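Alpha-rhamnosidase (Dictyoglomus thermophilum, PDB 6I60) probably hydrolyses terminal non-reducing alpha-L-rhamnose residues from alpha-L-rhamnosides, including rhamnosylated natural flavonoids. Local coordinates at residues I185-I196 with Y229-D240. Sequence-based numbering, arbitrary orientation.
Sequences ISKKIKRARVYI and YTVYDVSKNIRD
The Arg-193 guanidinium has Asp-233 CB over one face and Arg-191 CD over the opposite face, both offset toward the rim, and Ser-235 OG at its edge. Its NH1 forms a salt bridge with Asp-233 OD1 at 3.0 Å, the two planar groups being 69° apart. A bend at chi2 (-63°) folds the arginine back, and NH1 also donates to Ala-192 O. Val-234 N reaches that oxygen from the other face of the carbonyl. NH2 pairs with Glu-136. Ser-235 OG accepts from Ala-192 N (2.8 Å) and donates to Asp-233 OD1. The Tyr-195 and Tyr-229 rings meet at their edges, CD2 to CE2, 3.9 Å apart. Val-231 CG2 lies obliquely against the Tyr-195 ring. On the other side of the sheet, Ile-196 CG2 sits at the edge of Tyr-232, while Thr-230 CG2 lies over one face of that ring, offset toward its rim. Past the end of strand 226-233, Ile-238 CG2 touches Ile-185 CG1 and Ile-189 CG2, and Ile-238 CG1 packs on Ala-192 CB (3.8 Å). Val-194 pairs with Tyr-232 and Ile-196 with Thr-230, each through two backbone hydrogen bonds. Strands 189-199 and 226-233 are thus antiparallel neighbours in a mixed sheet of the alpha-L-rhamnosidase N-terminal domain, with a classic beta bulge at Lys-190 and Arg-191 opposite Glu-272.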
# COMPACT_ATOMS: atom_id res chain seq x y z
N ILE A 185 38.19 -11.40 -12.04
CA ILE A 185 38.62 -10.55 -10.94
C ILE A 185 39.98 -11.03 -10.45
O ILE A 185 40.23 -12.24 -10.39
CB ILE A 185 37.59 -10.56 -9.78
CG1 ILE A 185 36.18 -10.26 -10.31
CG2 ILE A 185 37.97 -9.55 -8.71
CD1 ILE A 185 35.98 -8.83 -10.77
N SER A 186 40.85 -10.09 -10.11
CA SER A 186 42.18 -10.43 -9.60
C SER A 186 42.46 -9.72 -8.28
O SER A 186 42.56 -10.37 -7.24
CB SER A 186 43.25 -10.09 -10.64
OG SER A 186 42.90 -8.92 -11.37
N LYS A 187 42.61 -8.40 -8.33
CA LYS A 187 42.80 -7.61 -7.12
C LYS A 187 41.57 -7.70 -6.22
O LYS A 187 40.44 -7.80 -6.70
CB LYS A 187 43.10 -6.15 -7.47
N LYS A 188 41.80 -7.65 -4.91
CA LYS A 188 40.71 -7.90 -3.98
C LYS A 188 39.75 -6.72 -3.92
O LYS A 188 40.17 -5.56 -3.90
CB LYS A 188 41.23 -8.25 -2.58
CG LYS A 188 41.75 -9.70 -2.44
CD LYS A 188 41.06 -10.75 -3.35
CE LYS A 188 39.55 -10.96 -3.13
NZ LYS A 188 38.91 -11.34 -4.43
N ILE A 189 38.46 -7.03 -3.88
CA ILE A 189 37.42 -6.03 -3.99
C ILE A 189 37.26 -5.28 -2.68
O ILE A 189 37.57 -5.78 -1.59
CB ILE A 189 36.09 -6.67 -4.44
CG1 ILE A 189 35.73 -7.81 -3.49
CG2 ILE A 189 36.18 -7.17 -5.86
CD1 ILE A 189 34.26 -7.98 -3.29
N LYS A 190 36.75 -4.05 -2.78
CA LYS A 190 36.31 -3.27 -1.63
C LYS A 190 34.80 -3.28 -1.48
O LYS A 190 34.29 -3.40 -0.36
CB LYS A 190 36.81 -1.83 -1.75
CG LYS A 190 36.68 -1.01 -0.48
CD LYS A 190 37.60 0.20 -0.50
CE LYS A 190 36.93 1.39 -1.16
NZ LYS A 190 37.92 2.41 -1.62
N ARG A 191 34.07 -3.17 -2.59
CA ARG A 191 32.62 -3.25 -2.59
C ARG A 191 32.16 -3.56 -4.01
O ARG A 191 32.89 -3.34 -4.98
CB ARG A 191 31.98 -1.95 -2.09
CG ARG A 191 31.99 -0.83 -3.11
CD ARG A 191 30.99 0.25 -2.76
NE ARG A 191 31.33 1.53 -3.38
CZ ARG A 191 30.44 2.44 -3.75
NH1 ARG A 191 29.15 2.23 -3.56
NH2 ARG A 191 30.85 3.58 -4.31
N ALA A 192 30.94 -4.08 -4.12
CA ALA A 192 30.36 -4.42 -5.42
C ALA A 192 28.89 -4.04 -5.43
O ALA A 192 28.17 -4.28 -4.46
CB ALA A 192 30.53 -5.91 -5.74
N ARG A 193 28.45 -3.45 -6.54
CA ARG A 193 27.07 -3.04 -6.71
C ARG A 193 26.57 -3.49 -8.08
O ARG A 193 27.35 -3.62 -9.03
CB ARG A 193 26.91 -1.52 -6.57
CG ARG A 193 27.24 -0.99 -5.19
CD ARG A 193 26.29 -1.55 -4.15
NE ARG A 193 26.47 -0.91 -2.85
CZ ARG A 193 27.30 -1.35 -1.91
NH1 ARG A 193 28.03 -2.44 -2.13
NH2 ARG A 193 27.39 -0.71 -0.76
N VAL A 194 25.26 -3.72 -8.16
CA VAL A 194 24.62 -4.24 -9.36
C VAL A 194 23.33 -3.47 -9.57
O VAL A 194 22.46 -3.47 -8.69
CB VAL A 194 24.36 -5.75 -9.25
CG1 VAL A 194 23.18 -6.16 -10.10
CG2 VAL A 194 25.59 -6.53 -9.67
N TYR A 195 23.20 -2.81 -10.71
CA TYR A 195 22.06 -1.94 -11.01
C TYR A 195 21.32 -2.52 -12.21
O TYR A 195 21.72 -2.29 -13.36
CB TYR A 195 22.51 -0.50 -11.27
CG TYR A 195 23.50 0.04 -10.26
CD1 TYR A 195 24.85 -0.26 -10.35
CD2 TYR A 195 23.08 0.86 -9.22
CE1 TYR A 195 25.76 0.24 -9.43
CE2 TYR A 195 23.98 1.36 -8.29
CZ TYR A 195 25.32 1.05 -8.40
OH TYR A 195 26.21 1.54 -7.48
N ILE A 196 20.25 -3.26 -11.95
CA ILE A 196 19.55 -4.04 -12.97
C ILE A 196 18.12 -3.54 -13.08
O ILE A 196 17.50 -3.15 -12.08
CB ILE A 196 19.59 -5.55 -12.64
CG1 ILE A 196 18.78 -6.35 -13.67
CG2 ILE A 196 19.10 -5.80 -11.22
CD1 ILE A 196 19.12 -7.82 -13.69
N TYR A 229 14.68 0.78 -11.62
CA TYR A 229 15.73 -0.22 -11.52
C TYR A 229 16.07 -0.48 -10.05
O TYR A 229 15.85 0.37 -9.18
CB TYR A 229 16.99 0.22 -12.28
CG TYR A 229 17.76 1.35 -11.64
CD1 TYR A 229 17.42 2.67 -11.88
CD2 TYR A 229 18.85 1.10 -10.81
CE1 TYR A 229 18.13 3.71 -11.30
CE2 TYR A 229 19.56 2.13 -10.22
CZ TYR A 229 19.20 3.43 -10.47
OH TYR A 229 19.90 4.46 -9.90
N THR A 230 16.59 -1.67 -9.78
CA THR A 230 16.96 -2.09 -8.44
C THR A 230 18.47 -2.23 -8.34
O THR A 230 19.12 -2.72 -9.26
CB THR A 230 16.29 -3.42 -8.08
OG1 THR A 230 14.87 -3.31 -8.30
CG2 THR A 230 16.53 -3.77 -6.62
N VAL A 231 19.03 -1.78 -7.21
CA VAL A 231 20.46 -1.89 -6.93
C VAL A 231 20.65 -2.91 -5.82
O VAL A 231 19.95 -2.88 -4.80
CB VAL A 231 21.07 -0.53 -6.55
CG1 VAL A 231 20.22 0.15 -5.51
CG2 VAL A 231 22.49 -0.72 -6.03
N TYR A 232 21.60 -3.82 -6.02
CA TYR A 232 21.90 -4.87 -5.06
C TYR A 232 23.34 -4.78 -4.60
O TYR A 232 24.22 -4.31 -5.33
CB TYR A 232 21.63 -6.26 -5.66
CG TYR A 232 20.17 -6.55 -5.90
CD1 TYR A 232 19.31 -6.82 -4.85
CD2 TYR A 232 19.66 -6.57 -7.19
CE1 TYR A 232 17.97 -7.09 -5.07
CE2 TYR A 232 18.32 -6.85 -7.42
CZ TYR A 232 17.49 -7.11 -6.36
OH TYR A 232 16.16 -7.38 -6.59
N ASP A 233 23.59 -5.24 -3.37
CA ASP A 233 24.93 -5.31 -2.81
C ASP A 233 25.44 -6.73 -3.01
O ASP A 233 24.98 -7.67 -2.34
CB ASP A 233 24.92 -4.93 -1.33
CG ASP A 233 26.17 -5.40 -0.60
OD1 ASP A 233 27.28 -5.19 -1.12
OD2 ASP A 233 26.03 -5.98 0.50
N VAL A 234 26.38 -6.90 -3.93
CA VAL A 234 26.91 -8.21 -4.27
C VAL A 234 28.39 -8.27 -3.93
O VAL A 234 29.16 -8.96 -4.60
CB VAL A 234 26.66 -8.55 -5.75
CG1 VAL A 234 25.18 -8.70 -6.02
CG2 VAL A 234 27.26 -7.47 -6.64
N SER A 235 28.79 -7.54 -2.88
CA SER A 235 30.19 -7.53 -2.47
C SER A 235 30.66 -8.94 -2.12
O SER A 235 31.57 -9.48 -2.76
CB SER A 235 30.38 -6.58 -1.30
OG SER A 235 30.11 -5.24 -1.68
N LYS A 236 30.04 -9.55 -1.11
CA LYS A 236 30.46 -10.87 -0.66
C LYS A 236 29.93 -11.96 -1.59
O LYS A 236 29.53 -13.04 -1.13
CB LYS A 236 29.98 -11.12 0.77
CG LYS A 236 30.65 -10.23 1.82
CD LYS A 236 32.12 -10.02 1.53
CE LYS A 236 32.98 -10.33 2.75
NZ LYS A 236 34.25 -11.00 2.38
N ASN A 237 29.91 -11.68 -2.89
CA ASN A 237 29.50 -12.67 -3.88
C ASN A 237 30.46 -12.71 -5.07
O ASN A 237 30.16 -13.40 -6.06
CB ASN A 237 28.08 -12.38 -4.39
CG ASN A 237 27.01 -12.80 -3.41
OD1 ASN A 237 26.09 -12.03 -3.12
ND2 ASN A 237 27.12 -14.02 -2.90
N ILE A 238 31.60 -12.03 -5.00
CA ILE A 238 32.41 -11.78 -6.19
C ILE A 238 33.38 -12.93 -6.49
O ILE A 238 33.68 -13.18 -7.67
CB ILE A 238 33.15 -10.44 -6.02
CG1 ILE A 238 32.19 -9.28 -6.28
CG2 ILE A 238 34.35 -10.34 -6.96
CD1 ILE A 238 31.33 -9.45 -7.52
N ARG A 239 33.87 -13.64 -5.47
CA ARG A 239 34.82 -14.73 -5.65
C ARG A 239 36.14 -14.20 -6.21
O ARG A 239 36.34 -12.98 -6.30
CB ARG A 239 34.25 -15.82 -6.56
CG ARG A 239 34.71 -17.24 -6.25
CD ARG A 239 34.27 -18.20 -7.35
NE ARG A 239 34.40 -19.60 -6.94
CZ ARG A 239 33.56 -20.22 -6.11
NH1 ARG A 239 32.53 -19.57 -5.59
NH2 ARG A 239 33.76 -21.49 -5.80
N ASP A 240 37.06 -15.10 -6.57
CA ASP A 240 38.37 -14.68 -7.03
C ASP A 240 38.48 -14.71 -8.55
O ASP A 240 38.24 -13.69 -9.21
CB ASP A 240 39.47 -15.55 -6.42
CG ASP A 240 40.84 -14.91 -6.50
OD1 ASP A 240 40.92 -13.66 -6.49
OD2 ASP A 240 41.84 -15.66 -6.58